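Local coordinates for protein chitinase (Chromobacterium violaceum, PDB 4TXG) that probably binds chitin and hydrolyses its glycosidic bonds, as a family 18 glycoside hydrolase, at residues A[497-502]-A[512-517]; A[655-660]-A[685-690]; A[672-677]-A[756-761]. One frame throughout, in Å; residues are numbered along the deposited sequence.

Interaction 1: residues A[497-502]-A[512-517]; sequences GAVGID and GKEIPG
Val499 and Pro516 lie side by side and point the same way, with the carboxylate of Glu514 reaching across beside them. They close a loop in the excursion between barrel strands 457-462 and 599-603 of the family 18 catalytic domain, the position of the insertion domain found in many chitinases of this family. The valine stands with CG1 anti to its carbonyl carbon (chi1 -64°), and this methyl meets Pro516 CB at 3.7 Å. The compact pyrrolidine ring suits the place: its CB also lies 3.4 Å from Gly497 O, so one small ring covers both a backbone carbonyl and a methyl group. Gly497, without a CB, lets the two backbones come close, its CA 3.6 Å from Gly517 N. Just beyond the ring, Gly517 N donates to Ala498 O at 3.0 Å, almost straight.

Glu514 has CG anti to the backbone N (chi1 158°) and stays extended beyond it, which gives the length needed to span the gap. Its OE2 lies 3.7 Å from Val499 CB and accepts from the backbone of Gly500. That glycine holds the second position of a type II' beta turn, Val499 to Asp502, closed by Asp502 N bonding to Val499 O; its positive phi is easily adopted without a side chain. The carboxylate therefore grips the turn, and Asn503 ND2 gives OE2 a second donor. Gly500 N reaches Glu514 OE2 at 2.8 Å, using the syn lone pair, on the side facing OE1.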
loop_
_atom_site.group_PDB
_atom_site.type_symbol
_atom_site.label_atom_id
_atom_site.label_comp_id
_atom_site.label_asym_id
_atom_site.label_seq_id
_atom_site.Cartn_x
_atom_site.Cartn_y
_atom_site.Cartn_z
ATOM N N GLY A 497 -17.602 -8.117 16.526
ATOM C CA GLY A 497 -16.616 -9.001 15.920
ATOM C C GLY A 497 -16.855 -10.464 16.231
ATOM O O GLY A 497 -17.280 -10.804 17.332
ATOM N N ALA A 498 -16.590 -11.334 15.262
ATOM C CA ALA A 498 -16.767 -12.764 15.487
ATOM C C ALA A 498 -15.702 -13.255 16.462
ATOM O O ALA A 498 -14.616 -12.676 16.553
ATOM C CB ALA A 498 -16.705 -13.531 14.174
ATOM N N VAL A 499 -16.023 -14.308 17.203
ATOM C CA VAL A 499 -15.184 -14.732 18.319
ATOM C C VAL A 499 -14.914 -16.231 18.307
ATOM O O VAL A 499 -15.499 -16.971 17.522
ATOM C CB VAL A 499 -15.832 -14.360 19.688
ATOM C CG1 VAL A 499 -15.951 -12.829 19.859
ATOM C CG2 VAL A 499 -17.196 -15.036 19.844
ATOM N N GLY A 500 -14.008 -16.662 19.180
ATOM C CA GLY A 500 -13.775 -18.081 19.412
ATOM C C GLY A 500 -13.242 -18.808 18.191
ATOM O O GLY A 500 -12.205 -18.436 17.646
ATOM N N ILE A 501 -13.962 -19.839 17.757
ATOM C CA ILE A 501 -13.536 -20.636 16.603
ATOM C C ILE A 501 -13.575 -19.797 15.325
ATOM O O ILE A 501 -12.958 -20.150 14.315
ATOM C CB ILE A 501 -14.418 -21.897 16.437
ATOM C CG1 ILE A 501 -13.758 -22.907 15.486
ATOM C CG2 ILE A 501 -15.828 -21.513 15.987
ATOM C CD1 ILE A 501 -14.453 -24.264 15.441
ATOM N N ASP A 502 -14.281 -18.664 15.385
ATOM C CA ASP A 502 -14.354 -17.729 14.257
ATOM C C ASP A 502 -13.286 -16.630 14.298
ATOM O O ASP A 502 -13.339 -15.686 13.507
ATOM C CB ASP A 502 -15.730 -17.062 14.217
ATOM C CG ASP A 502 -16.851 -18.045 14.002
ATOM O OD1 ASP A 502 -16.648 -19.021 13.242
ATOM O OD2 ASP A 502 -17.938 -17.838 14.594
ATOM N N GLY A 512 -5.655 -9.948 28.942
ATOM C CA GLY A 512 -5.391 -11.269 28.401
ATOM C C GLY A 512 -6.604 -11.891 27.734
ATOM O O GLY A 512 -6.617 -13.088 27.442
ATOM N N LYS A 513 -7.624 -11.074 27.486
ATOM C CA LYS A 513 -8.851 -11.545 26.853
ATOM C C LYS A 513 -8.820 -11.349 25.336
ATOM O O LYS A 513 -8.268 -10.370 24.831
ATOM C CB LYS A 513 -10.061 -10.824 27.450
ATOM C CG LYS A 513 -11.405 -11.327 26.945
ATOM C CD LYS A 513 -12.555 -10.508 27.511
ATOM C CE LYS A 513 -13.894 -11.010 26.993
ATOM N NZ LYS A 513 -15.021 -10.195 27.521
ATOM N N GLU A 514 -9.418 -12.291 24.619
ATOM C CA GLU A 514 -9.532 -12.220 23.168
ATOM C C GLU A 514 -10.242 -10.940 22.705
ATOM O O GLU A 514 -11.299 -10.580 23.216
ATOM C CB GLU A 514 -10.269 -13.463 22.660
ATOM C CG GLU A 514 -10.908 -13.310 21.310
ATOM C CD GLU A 514 -11.924 -14.400 21.014
ATOM O OE1 GLU A 514 -12.491 -14.985 21.958
ATOM O OE2 GLU A 514 -12.152 -14.671 19.826
ATOM N N ILE A 515 -9.642 -10.247 21.746
ATOM C CA ILE A 515 -10.303 -9.128 21.075
ATOM C C ILE A 515 -11.070 -9.650 19.859
ATOM O O ILE A 515 -10.453 -10.208 18.955
ATOM C CB ILE A 515 -9.278 -8.071 20.625
ATOM C CG1 ILE A 515 -8.500 -7.542 21.835
ATOM C CG2 ILE A 515 -9.957 -6.949 19.854
ATOM C CD1 ILE A 515 -7.301 -6.692 21.464
ATOM N N PRO A 516 -12.407 -9.475 19.834
ATOM C CA PRO A 516 -13.243 -9.948 18.719
ATOM C C PRO A 516 -12.850 -9.332 17.382
ATOM O O PRO A 516 -12.262 -8.248 17.359
ATOM C CB PRO A 516 -14.657 -9.490 19.109
ATOM C CG PRO A 516 -14.592 -9.245 20.582
ATOM C CD PRO A 516 -13.203 -8.749 20.839
ATOM N N GLY A 517 -13.166 -10.008 16.281
ATOM C CA GLY A 517 -12.872 -9.442 14.972
ATOM C C GLY A 517 -12.930 -10.408 13.802
ATOM O O GLY A 517 -12.717 -9.998 12.661
#

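Interaction 2: residues A[655-660]-A[685-690]; sequences AAIDVG and SQTTLP
Ile657 and Leu689 slide past each other in opposite directions, and Ile657 CD1 meets Leu689 CD2 at 4.0 Å. With CG1 anti to the backbone N (chi1 -173°), the isoleucine also lays CG1 against Ser685 CB, 3.9 Å away. Val659 adds CG2 beside Leu689 CD1 at 4.2 Å, so the leucine spreads its two methyls over two neighbours. Branched aliphatic side chains suit this buried place, where the segments meet by van der Waals packing and no hydrogen bond crosses between them.

One layer out, polar groups set the shape of each segment. Ser685 OG accepts from Thr687 N at 3.0 Å, an ST turn, and from Thr687 OG1 at the same distance, while it also bonds to Asn683 OD1. A serine suits this place: its short hydroxyl can accept from the N-H two residues on, while its CB packs against the isoleucine. Asp658 centres an inverse gamma turn, closed by a weak bond from Val659 N to Ile657 O, and its OD1 forms a salt bridge with Arg684. Val771 and Leu773 of strand 767-773 pack against Ile657. The turn lets the chain leave edge strand 656-657 for strand 659-664 of the other sheet, an edge switch characteristic of two-sheet beta sandwiches.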
loop_
_atom_site.group_PDB
_atom_site.type_symbol
_atom_site.label_atom_id
_atom_site.label_comp_id
_atom_site.label_asym_id
_atom_site.label_seq_id
_atom_site.Cartn_x
_atom_site.Cartn_y
_atom_site.Cartn_z
ATOM N N ALA A 655 9.739 17.938 -28.116
ATOM C CA ALA A 655 10.411 19.059 -27.475
ATOM C C ALA A 655 9.785 19.350 -26.117
ATOM O O ALA A 655 8.641 18.978 -25.849
ATOM C CB ALA A 655 10.356 20.296 -28.361
ATOM N N ALA A 656 10.535 20.028 -25.258
ATOM C CA ALA A 656 10.034 20.338 -23.930
ATOM C C ALA A 656 10.165 21.820 -23.621
ATOM O O ALA A 656 10.850 22.556 -24.327
ATOM C CB ALA A 656 10.770 19.516 -22.879
ATOM N N ILE A 657 9.484 22.255 -22.566
ATOM C CA ILE A 657 9.643 23.622 -22.066
ATOM C C ILE A 657 9.665 23.542 -20.547
ATOM O O ILE A 657 9.009 22.676 -19.966
ATOM C CB ILE A 657 8.511 24.558 -22.573
ATOM C CG1 ILE A 657 8.790 26.019 -22.187
ATOM C CG2 ILE A 657 7.145 24.076 -22.081
ATOM C CD1 ILE A 657 7.818 27.024 -22.801
ATOM N N ASP A 658 10.425 24.413 -19.888
ATOM C CA ASP A 658 10.506 24.344 -18.429
ATOM C C ASP A 658 9.390 25.148 -17.774
ATOM O O ASP A 658 9.582 26.298 -17.378
ATOM C CB ASP A 658 11.860 24.838 -17.926
ATOM C CG ASP A 658 12.181 24.327 -16.538
ATOM O OD1 ASP A 658 11.273 23.782 -15.864
ATOM O OD2 ASP A 658 13.350 24.473 -16.120
ATOM N N VAL A 659 8.220 24.529 -17.697
ATOM C CA VAL A 659 7.081 25.089 -16.989
ATOM C C VAL A 659 6.765 24.122 -15.858
ATOM O O VAL A 659 6.717 22.906 -16.070
ATOM C CB VAL A 659 5.865 25.279 -17.919
ATOM C CG1 VAL A 659 4.632 25.715 -17.130
ATOM C CG2 VAL A 659 6.205 26.310 -18.993
ATOM N N GLY A 660 6.598 24.656 -14.655
ATOM C CA GLY A 660 6.347 23.832 -13.486
ATOM C C GLY A 660 4.897 23.889 -13.051
ATOM O O GLY A 660 4.244 24.926 -13.177
ATOM N N SER A 685 10.926 29.275 -18.446
ATOM C CA SER A 685 11.597 29.550 -19.709
ATOM C C SER A 685 12.008 31.020 -19.742
ATOM O O SER A 685 11.728 31.763 -18.799
ATOM C CB SER A 685 10.690 29.223 -20.892
ATOM O OG SER A 685 9.735 30.251 -21.074
ATOM N N GLN A 686 12.664 31.433 -20.824
ATOM C CA GLN A 686 12.984 32.838 -21.047
ATOM C C GLN A 686 12.011 33.458 -22.051
ATOM O O GLN A 686 12.285 34.519 -22.619
ATOM C CB GLN A 686 14.421 32.996 -21.549
ATOM C CG GLN A 686 15.474 32.426 -20.618
ATOM C CD GLN A 686 16.880 32.750 -21.087
ATOM O OE1 GLN A 686 17.099 33.731 -21.801
ATOM N NE2 GLN A 686 17.842 31.924 -20.694
ATOM N N THR A 687 10.886 32.783 -22.274
ATOM C CA THR A 687 9.856 33.271 -23.191
ATOM C C THR A 687 8.593 33.682 -22.449
ATOM O O THR A 687 8.244 33.085 -21.435
ATOM C CB THR A 687 9.442 32.205 -24.226
ATOM O OG1 THR A 687 8.579 31.245 -23.605
ATOM C CG2 THR A 687 10.634 31.490 -24.779
ATOM N N THR A 688 7.903 34.691 -22.964
ATOM C CA THR A 688 6.577 35.024 -22.463
ATOM C C THR A 688 5.574 34.024 -23.039
ATOM O O THR A 688 5.560 33.797 -24.243
ATOM C CB THR A 688 6.160 36.460 -22.859
ATOM O OG1 THR A 688 7.134 37.395 -22.388
ATOM C CG2 THR A 688 4.803 36.810 -22.271
ATOM N N LEU A 689 4.756 33.411 -22.193
ATOM C CA LEU A 689 3.673 32.578 -22.701
ATOM C C LEU A 689 2.482 33.475 -22.993
ATOM O O LEU A 689 1.947 34.107 -22.082
ATOM C CB LEU A 689 3.289 31.491 -21.698
ATOM C CG LEU A 689 4.428 30.649 -21.129
ATOM C CD1 LEU A 689 3.878 29.641 -20.118
ATOM C CD2 LEU A 689 5.188 29.941 -22.238
ATOM N N PRO A 690 2.071 33.551 -24.267
ATOM C CA PRO A 690 0.981 34.453 -24.651
ATOM C C PRO A 690 -0.358 33.979 -24.111
ATOM O O PRO A 690 -0.519 32.790 -23.831
ATOM C CB PRO A 690 0.980 34.388 -26.184
ATOM C CG PRO A 690 2.234 33.701 -26.573
ATOM C CD PRO A 690 2.641 32.845 -25.423
#

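Interaction 3: residues A[672-677]-A[756-761]; sequences NYPINP and DVVYYL
Ile675 and Tyr759 face each other as an antiparallel hydrogen-bonded pair, and backbone bonds carry the first layer of this contact. Ile675 N donates to Tyr759 O at 2.9 Å, and Tyr759 N returns a bond to Ile675 O at 3.0 Å. Farther on, Val757 N reaches Pro677 O at 3.1 Å; proline has no N-H to give back, so the ladder is single-sided there. Weaker CA-H...O contacts fill the steps between, with Asn676 CA 3.1 Å from Val757 O.

Packing around the aromatic rings is the second kind. In Tyr759, chi1 of 51° sets CG between the backbone N and the carbonyl carbon; one face of the ring is covered by Ile675 CB in a CH-pi contact, offset toward the rim. The branch CG2 of Ile675 comes within 3.4 Å of Tyr759 CZ. Pro677 crosses the same tyrosine at about a right angle, its CD 3.8 Å from CE1. Pro674, which follows a cis peptide bond, turns its ring to the other side of the strand, where CB touches Tyr760 CE1 at 3.5 Å and CG packs on Val758 CG1.

Polar links lie at the ends. One water donates to both Asn676 O and Asp756 OD1, the latter at 2.7 Å. Arg378, from the catalytic domain, bonds to Asn672 O and Tyr760 O and so joins the two domains beside the contact. The lead-in to strand 678-683 thus pairs antiparallel with the last residues of strand 752-758 and the residues just after it, in the smaller sheet of a beta sandwich.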
loop_
_atom_site.group_PDB
_atom_site.type_symbol
_atom_site.label_atom_id
_atom_site.label_comp_id
_atom_site.label_asym_id
_atom_site.label_seq_id
_atom_site.Cartn_x
_atom_site.Cartn_y
_atom_site.Cartn_z
ATOM N N ASN A 672 -11.462 19.296 3.930
ATOM C CA ASN A 672 -11.167 19.137 2.511
ATOM C C ASN A 672 -12.346 18.523 1.747
ATOM O O ASN A 672 -12.177 17.564 0.996
ATOM C CB ASN A 672 -9.902 18.269 2.354
ATOM C CG ASN A 672 -9.216 18.426 1.004
ATOM O OD1 ASN A 672 -9.369 19.434 0.319
ATOM N ND2 ASN A 672 -8.434 17.415 0.624
ATOM N N TYR A 673 -13.540 19.076 1.965
ATOM C CA TYR A 673 -14.740 18.709 1.206
ATOM C C TYR A 673 -15.380 19.972 0.637
ATOM O O TYR A 673 -15.809 20.838 1.396
ATOM C CB TYR A 673 -15.779 17.989 2.075
ATOM C CG TYR A 673 -15.306 16.767 2.821
ATOM C CD1 TYR A 673 -14.591 16.887 4.012
ATOM C CD2 TYR A 673 -15.611 15.497 2.371
ATOM C CE1 TYR A 673 -14.178 15.766 4.708
ATOM C CE2 TYR A 673 -15.199 14.375 3.053
ATOM C CZ TYR A 673 -14.484 14.516 4.227
ATOM O OH TYR A 673 -14.076 13.396 4.905
ATOM N N PRO A 674 -15.413 20.114 -0.694
ATOM C CA PRO A 674 -14.745 19.293 -1.700
ATOM C C PRO A 674 -13.253 19.569 -1.652
ATOM O O PRO A 674 -12.798 20.375 -0.836
ATOM C CB PRO A 674 -15.364 19.780 -3.012
ATOM C CG PRO A 674 -15.678 21.207 -2.745
ATOM C CD PRO A 674 -16.150 21.232 -1.311
ATOM N N ILE A 675 -12.495 18.905 -2.507
ATOM C CA ILE A 675 -11.052 19.071 -2.509
ATOM C C ILE A 675 -10.699 20.271 -3.377
ATOM O O ILE A 675 -10.860 20.225 -4.598
ATOM C CB ILE A 675 -10.364 17.785 -3.006
ATOM C CG1 ILE A 675 -10.836 16.606 -2.155
ATOM C CG2 ILE A 675 -8.841 17.915 -2.916
ATOM C CD1 ILE A 675 -10.236 15.237 -2.538
ATOM N N ASN A 676 -10.238 21.359 -2.761
ATOM C CA ASN A 676 -9.998 22.568 -3.544
ATOM C C ASN A 676 -8.638 23.223 -3.282
ATOM O O ASN A 676 -8.536 24.309 -2.695
ATOM C CB ASN A 676 -11.135 23.577 -3.332
ATOM C CG ASN A 676 -11.169 24.138 -1.943
ATOM O OD1 ASN A 676 -10.783 23.472 -0.984
ATOM N ND2 ASN A 676 -11.604 25.394 -1.825
ATOM N N PRO A 677 -7.576 22.557 -3.745
ATOM C CA PRO A 677 -6.231 23.123 -3.662
ATOM C C PRO A 677 -6.026 24.218 -4.693
ATOM O O PRO A 677 -6.855 24.420 -5.578
ATOM C CB PRO A 677 -5.338 21.930 -3.976
ATOM C CG PRO A 677 -6.176 21.121 -4.950
ATOM C CD PRO A 677 -7.573 21.222 -4.380
ATOM N N ASP A 756 -7.590 28.367 -8.363
ATOM C CA ASP A 756 -8.194 27.408 -7.458
ATOM C C ASP A 756 -8.939 26.364 -8.267
ATOM O O ASP A 756 -9.720 26.701 -9.147
ATOM C CB ASP A 756 -9.133 28.108 -6.483
ATOM C CG ASP A 756 -8.413 29.136 -5.629
ATOM O OD1 ASP A 756 -7.408 28.770 -4.985
ATOM O OD2 ASP A 756 -8.850 30.306 -5.616
ATOM N N VAL A 757 -8.682 25.093 -7.986
ATOM C CA VAL A 757 -9.381 24.027 -8.694
ATOM C C VAL A 757 -10.264 23.303 -7.705
ATOM O O VAL A 757 -10.092 23.454 -6.502
ATOM C CB VAL A 757 -8.415 23.048 -9.365
ATOM C CG1 VAL A 757 -7.483 23.810 -10.304
ATOM C CG2 VAL A 757 -7.606 22.281 -8.333
ATOM N N VAL A 758 -11.235 22.545 -8.199
ATOM C CA VAL A 758 -12.097 21.768 -7.310
ATOM C C VAL A 758 -12.345 20.407 -7.924
ATOM O O VAL A 758 -12.667 20.306 -9.110
ATOM C CB VAL A 758 -13.459 22.447 -7.052
ATOM C CG1 VAL A 758 -14.341 21.568 -6.178
ATOM C CG2 VAL A 758 -13.267 23.752 -6.375
ATOM N N TYR A 759 -12.166 19.359 -7.127
ATOM C CA TYR A 759 -12.554 18.010 -7.535
ATOM C C TYR A 759 -13.058 17.254 -6.298
ATOM O O TYR A 759 -12.944 17.757 -5.178
ATOM C CB TYR A 759 -11.399 17.275 -8.222
ATOM C CG TYR A 759 -10.089 17.285 -7.463
ATOM C CD1 TYR A 759 -9.192 18.345 -7.581
ATOM C CD2 TYR A 759 -9.733 16.217 -6.655
ATOM C CE1 TYR A 759 -7.985 18.351 -6.886
ATOM C CE2 TYR A 759 -8.535 16.215 -5.961
ATOM C CZ TYR A 759 -7.667 17.286 -6.079
ATOM O OH TYR A 759 -6.474 17.270 -5.392
ATOM N N TYR A 760 -13.620 16.062 -6.491
ATOM C CA TYR A 760 -14.481 15.498 -5.452
ATOM C C TYR A 760 -14.014 14.221 -4.771
ATOM O O TYR A 760 -14.540 13.871 -3.713
ATOM C CB TYR A 760 -15.882 15.287 -6.027
ATOM C CG TYR A 760 -16.542 16.619 -6.222
ATOM C CD1 TYR A 760 -17.106 17.287 -5.142
ATOM C CD2 TYR A 760 -16.537 17.247 -7.460
ATOM C CE1 TYR A 760 -17.683 18.523 -5.293
ATOM C CE2 TYR A 760 -17.117 18.498 -7.619
ATOM C CZ TYR A 760 -17.688 19.124 -6.530
ATOM O OH TYR A 760 -18.276 20.360 -6.665
ATOM N N LEU A 761 -13.034 13.534 -5.351
ATOM C CA LEU A 761 -12.370 12.429 -4.662
ATOM C C LEU A 761 -10.861 12.593 -4.811
ATOM O O LEU A 761 -10.398 13.266 -5.741
ATOM C CB LEU A 761 -12.829 11.070 -5.203
ATOM C CG LEU A 761 -14.222 10.605 -4.744
ATOM C CD1 LEU A 761 -14.699 9.402 -5.563
ATOM C CD2 LEU A 761 -14.218 10.271 -3.261
HETATM O O HOH W 1 -7.800 26.994 -3.011
#

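Following the chain, interaction 1 comes first and closes a short loop, ten residues apart at its near ends, in the excursion from the catalytic barrel; it closes before interaction 2 opens. Interaction 2 then opens at 655-660, interaction 3 opens at 672-677, interaction 2 closes at 685-690, and interaction 3 closes at 756-761, so these two cross. Both reach the same four-stranded sheet, yet their nearest atoms are about 12 Å apart. Interaction 2 joins the switch between the two sheets to a loop, while interaction 3 pairs the loop leading into strand 678-683 with the end of strand 752-758, near the catalytic domain. Interactions 1 and 2 lie on opposite sides of the chain's centre, centres 61 Å apart.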